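Local structure of IclR transcriptional regulator (Thermotoga maritima, 1MKM) at residues V202-V212 with A240-Y249. The protein probably binds DNA as a winged helix-turn-helix transcription factor of the IclR family, with a zinc-binding regulatory domain. Residues are numbered along the deposited sequence; the frame is centred on the assembly and turned at random.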
loop_
_atom_site.group_PDB
_atom_site.type_symbol
_atom_site.label_atom_id
_atom_site.label_comp_id
_atom_site.label_asym_id
_atom_site.label_seq_id
_atom_site.Cartn_x
_atom_site.Cartn_y
_atom_site.Cartn_z
ATOM N N VAL B 202 17.451 25.989 -21.021
ATOM C CA VAL B 202 18.720 26.710 -21.050
ATOM C C VAL B 202 19.840 25.666 -21.178
ATOM O O VAL B 202 19.703 24.546 -20.682
ATOM C CB VAL B 202 18.914 27.507 -19.739
ATOM C CG1 VAL B 202 20.236 28.243 -19.752
ATOM C CG2 VAL B 202 17.771 28.477 -19.552
ATOM N N PRO B 203 20.954 26.012 -21.850
ATOM C CA PRO B 203 22.076 25.075 -22.024
ATOM C C PRO B 203 23.014 24.957 -20.824
ATOM O O PRO B 203 22.889 25.683 -19.842
ATOM C CB PRO B 203 22.817 25.632 -23.242
ATOM C CG PRO B 203 21.799 26.468 -23.940
ATOM C CD PRO B 203 21.084 27.130 -22.795
ATOM N N ILE B 204 23.956 24.030 -20.933
ATOM C CA ILE B 204 24.964 23.787 -19.907
ATOM C C ILE B 204 26.269 23.603 -20.674
ATOM O O ILE B 204 26.407 22.641 -21.424
ATOM C CB ILE B 204 24.688 22.486 -19.119
ATOM C CG1 ILE B 204 23.427 22.621 -18.260
ATOM C CG2 ILE B 204 25.884 22.167 -18.230
ATOM C CD1 ILE B 204 23.637 23.398 -16.954
ATOM N N PHE B 205 27.223 24.512 -20.488
ATOM C CA PHE B 205 28.497 24.427 -21.199
ATOM C C PHE B 205 29.600 23.711 -20.411
ATOM O O PHE B 205 29.570 23.637 -19.173
ATOM C CB PHE B 205 28.959 25.832 -21.600
ATOM C CG PHE B 205 27.933 26.592 -22.391
ATOM C CD1 PHE B 205 27.452 27.821 -21.938
ATOM C CD2 PHE B 205 27.406 26.055 -23.570
ATOM C CE1 PHE B 205 26.452 28.504 -22.647
ATOM C CE2 PHE B 205 26.409 26.729 -24.285
ATOM C CZ PHE B 205 25.931 27.953 -23.824
ATOM N N ASP B 206 30.576 23.188 -21.149
ATOM C CA ASP B 206 31.691 22.454 -20.564
ATOM C C ASP B 206 32.992 23.245 -20.613
ATOM O O ASP B 206 32.988 24.474 -20.589
ATOM C CB ASP B 206 31.869 21.132 -21.313
ATOM C CG ASP B 206 32.297 21.337 -22.755
ATOM O OD1 ASP B 206 31.923 22.372 -23.346
ATOM O OD2 ASP B 206 32.999 20.460 -23.301
ATOM N N HIS B 207 34.106 22.519 -20.672
ATOM C CA HIS B 207 35.438 23.117 -20.742
ATOM C C HIS B 207 35.498 24.235 -21.782
ATOM O O HIS B 207 35.558 25.416 -21.449
ATOM C CB HIS B 207 36.473 22.050 -21.113
ATOM C CG HIS B 207 37.018 21.290 -19.945
ATOM N ND1 HIS B 207 36.251 20.942 -18.855
ATOM C CD2 HIS B 207 38.250 20.777 -19.717
ATOM C CE1 HIS B 207 36.986 20.246 -18.005
ATOM N NE2 HIS B 207 38.203 20.131 -18.505
ATOM N N ASN B 208 35.475 23.834 -23.048
ATOM C CA ASN B 208 35.552 24.755 -24.173
ATOM C C ASN B 208 34.193 25.319 -24.571
ATOM O O ASN B 208 33.930 25.558 -25.751
ATOM C CB ASN B 208 36.180 24.032 -25.364
ATOM C CG ASN B 208 37.334 23.132 -24.951
ATOM O OD1 ASN B 208 37.150 22.178 -24.193
ATOM N ND2 ASN B 208 38.532 23.435 -25.446
ATOM N N GLY B 209 33.331 25.522 -23.581
ATOM C CA GLY B 209 32.011 26.068 -23.841
ATOM C C GLY B 209 31.216 25.428 -24.970
ATOM O O GLY B 209 30.739 26.121 -25.872
ATOM N N TYR B 210 31.080 24.107 -24.931
ATOM C CA TYR B 210 30.307 23.388 -25.937
ATOM C C TYR B 210 28.982 23.018 -25.252
ATOM O O TYR B 210 28.935 22.851 -24.026
ATOM C CB TYR B 210 31.072 22.129 -26.385
ATOM C CG TYR B 210 30.358 21.267 -27.416
ATOM C CD1 TYR B 210 30.315 21.629 -28.772
ATOM C CD2 TYR B 210 29.720 20.083 -27.037
ATOM C CE1 TYR B 210 29.650 20.824 -29.727
ATOM C CE2 TYR B 210 29.055 19.278 -27.976
ATOM C CZ TYR B 210 29.021 19.652 -29.318
ATOM O OH TYR B 210 28.329 18.859 -30.221
ATOM N N PRO B 211 27.880 22.925 -26.021
ATOM C CA PRO B 211 26.588 22.573 -25.419
ATOM C C PRO B 211 26.466 21.066 -25.172
ATOM O O PRO B 211 25.986 20.326 -26.030
ATOM C CB PRO B 211 25.586 23.071 -26.456
ATOM C CG PRO B 211 26.305 22.783 -27.740
ATOM C CD PRO B 211 27.712 23.277 -27.445
ATOM N N VAL B 212 26.895 20.621 -23.996
ATOM C CA VAL B 212 26.840 19.207 -23.647
ATOM C C VAL B 212 25.585 18.787 -22.893
ATOM O O VAL B 212 25.384 17.598 -22.643
ATOM C CB VAL B 212 28.026 18.799 -22.774
ATOM C CG1 VAL B 212 29.320 19.102 -23.489
ATOM C CG2 VAL B 212 27.944 19.519 -21.432
ATOM N N ALA B 240 21.719 26.841 -14.416
ATOM C CA ALA B 240 22.555 26.555 -15.574
ATOM C C ALA B 240 23.963 27.100 -15.336
ATOM O O ALA B 240 24.950 26.351 -15.332
ATOM C CB ALA B 240 21.953 27.184 -16.820
ATOM N N GLU B 241 24.051 28.410 -15.130
ATOM C CA GLU B 241 25.330 29.057 -14.893
ATOM C C GLU B 241 26.135 28.350 -13.804
ATOM O O GLU B 241 27.327 28.092 -13.973
ATOM C CB GLU B 241 25.110 30.527 -14.519
ATOM C CG GLU B 241 26.351 31.213 -13.987
ATOM C CD GLU B 241 26.166 32.704 -13.825
ATOM O OE1 GLU B 241 25.112 33.112 -13.281
ATOM O OE2 GLU B 241 27.078 33.460 -14.235
ATOM N N GLU B 242 25.482 28.030 -12.692
ATOM C CA GLU B 242 26.163 27.357 -11.584
ATOM C C GLU B 242 26.707 25.990 -11.978
ATOM O O GLU B 242 27.849 25.649 -11.650
ATOM C CB GLU B 242 25.219 27.199 -10.391
ATOM C CG GLU B 242 25.742 26.257 -9.315
ATOM C CD GLU B 242 26.944 26.809 -8.587
ATOM O OE1 GLU B 242 27.877 27.291 -9.258
ATOM O OE2 GLU B 242 26.960 26.758 -7.338
ATOM N N ILE B 243 25.872 25.209 -12.669
ATOM C CA ILE B 243 26.238 23.869 -13.128
ATOM C C ILE B 243 27.348 23.958 -14.156
ATOM O O ILE B 243 28.378 23.283 -14.033
ATOM C CB ILE B 243 25.043 23.139 -13.793
ATOM C CG1 ILE B 243 23.895 22.977 -12.793
ATOM C CG2 ILE B 243 25.487 21.778 -14.308
ATOM C CD1 ILE B 243 22.559 22.649 -13.436
ATOM N N SER B 244 27.130 24.783 -15.174
ATOM C CA SER B 244 28.108 24.967 -16.234
ATOM C C SER B 244 29.486 25.209 -15.636
ATOM O O SER B 244 30.480 24.644 -16.093
ATOM C CB SER B 244 27.706 26.147 -17.105
ATOM O OG SER B 244 26.368 25.992 -17.531
ATOM N N ARG B 245 29.535 26.044 -14.603
ATOM C CA ARG B 245 30.790 26.345 -13.928
ATOM C C ARG B 245 31.526 25.059 -13.580
ATOM O O ARG B 245 32.671 24.864 -13.989
ATOM C CB ARG B 245 30.521 27.154 -12.657
ATOM C CG ARG B 245 30.113 28.586 -12.927
ATOM C CD ARG B 245 29.719 29.294 -11.652
ATOM N NE ARG B 245 29.507 30.721 -11.875
ATOM C CZ ARG B 245 29.015 31.554 -10.964
ATOM N NH1 ARG B 245 28.677 31.099 -9.763
ATOM N NH2 ARG B 245 28.874 32.843 -11.250
ATOM N N LYS B 246 30.863 24.183 -12.828
ATOM C CA LYS B 246 31.449 22.903 -12.437
ATOM C C LYS B 246 32.045 22.162 -13.636
ATOM O O LYS B 246 33.056 21.466 -13.506
ATOM C CB LYS B 246 30.395 22.025 -11.751
ATOM C CG LYS B 246 30.320 22.180 -10.230
ATOM C CD LYS B 246 30.223 23.636 -9.816
ATOM C CE LYS B 246 29.954 23.785 -8.333
ATOM N NZ LYS B 246 28.571 23.356 -7.998
ATOM N N LEU B 247 31.418 22.314 -14.801
ATOM C CA LEU B 247 31.904 21.673 -16.023
ATOM C C LEU B 247 33.133 22.399 -16.561
ATOM O O LEU B 247 33.448 22.315 -17.749
ATOM C CB LEU B 247 30.814 21.662 -17.098
ATOM C CG LEU B 247 29.796 20.519 -17.074
ATOM C CD1 LEU B 247 29.034 20.498 -15.764
ATOM C CD2 LEU B 247 28.853 20.696 -18.247
ATOM N N GLY B 248 33.818 23.115 -15.674
ATOM C CA GLY B 248 35.008 23.845 -16.064
ATOM C C GLY B 248 34.738 24.934 -17.079
ATOM O O GLY B 248 35.453 25.056 -18.074
ATOM N N TYR B 249 33.700 25.727 -16.841
ATOM C CA TYR B 249 33.375 26.814 -17.752
ATOM C C TYR B 249 33.276 28.129 -16.995
ATOM O O TYR B 249 34.174 28.983 -17.178
ATOM C CB TYR B 249 32.053 26.542 -18.471
ATOM C CG TYR B 249 31.627 27.658 -19.404
ATOM C CD1 TYR B 249 32.515 28.185 -20.343
ATOM C CD2 TYR B 249 30.326 28.158 -19.380
ATOM C CE1 TYR B 249 32.116 29.176 -21.238
ATOM C CE2 TYR B 249 29.915 29.151 -20.272
ATOM C CZ TYR B 249 30.816 29.651 -21.199
ATOM O OH TYR B 249 30.416 30.607 -22.102
ATOM O OXT TYR B 249 32.303 28.280 -16.226
#
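A first torsion of 178° swings the Tyr249 ring away from its own backbone N and lays it alongside Phe205, whose CG, anti to its carbonyl carbon, points the same way. Phe205 CB sits over one face of the tyrosine, 3.9 Å from the ring centroid. The edge of the Phe205 ring meets that tyrosine ring in an offset edge-to-face pair, planes at 80°. An aromatic ring at the C-terminal residue thus offers a flat face to the methylene and ring edge of Phe205, and Phe145 meets the Phe205 ring as well. Deeper in, Ile204 CD1 reaches Ile243 CB at 3.5 Å, while its other branch, CG2, packs tightly on Leu247 CD2; the two branches of an isoleucine serve both a helix residue and one just past its end. Helix 226-246 packs on the antiparallel sheet of the GAF-like C-terminal domain, its last turns nearly parallel to strand 202-205 (19°). Where the axes come within 6.9 Å, a small residue suits the place: Ala240 CB touches Val202 CG1 at 3.6 Å. Ser244 OG donates to Ala240 O (2.6 Å), from above the carbonyl plane, and weakly accepts from Phe205 N. Without this hydroxyl, as with an alanine here, Phe205 N would probably lack its mate on the helix and Ala240 O its side-chain donor. Beyond the helix, Leu247 points CD2 at the tip of Val212 CG2, and its carbonyl O accepts a weak bond from His207 ND1 (3.3 Å), lying near the imidazole plane at the ring's edge.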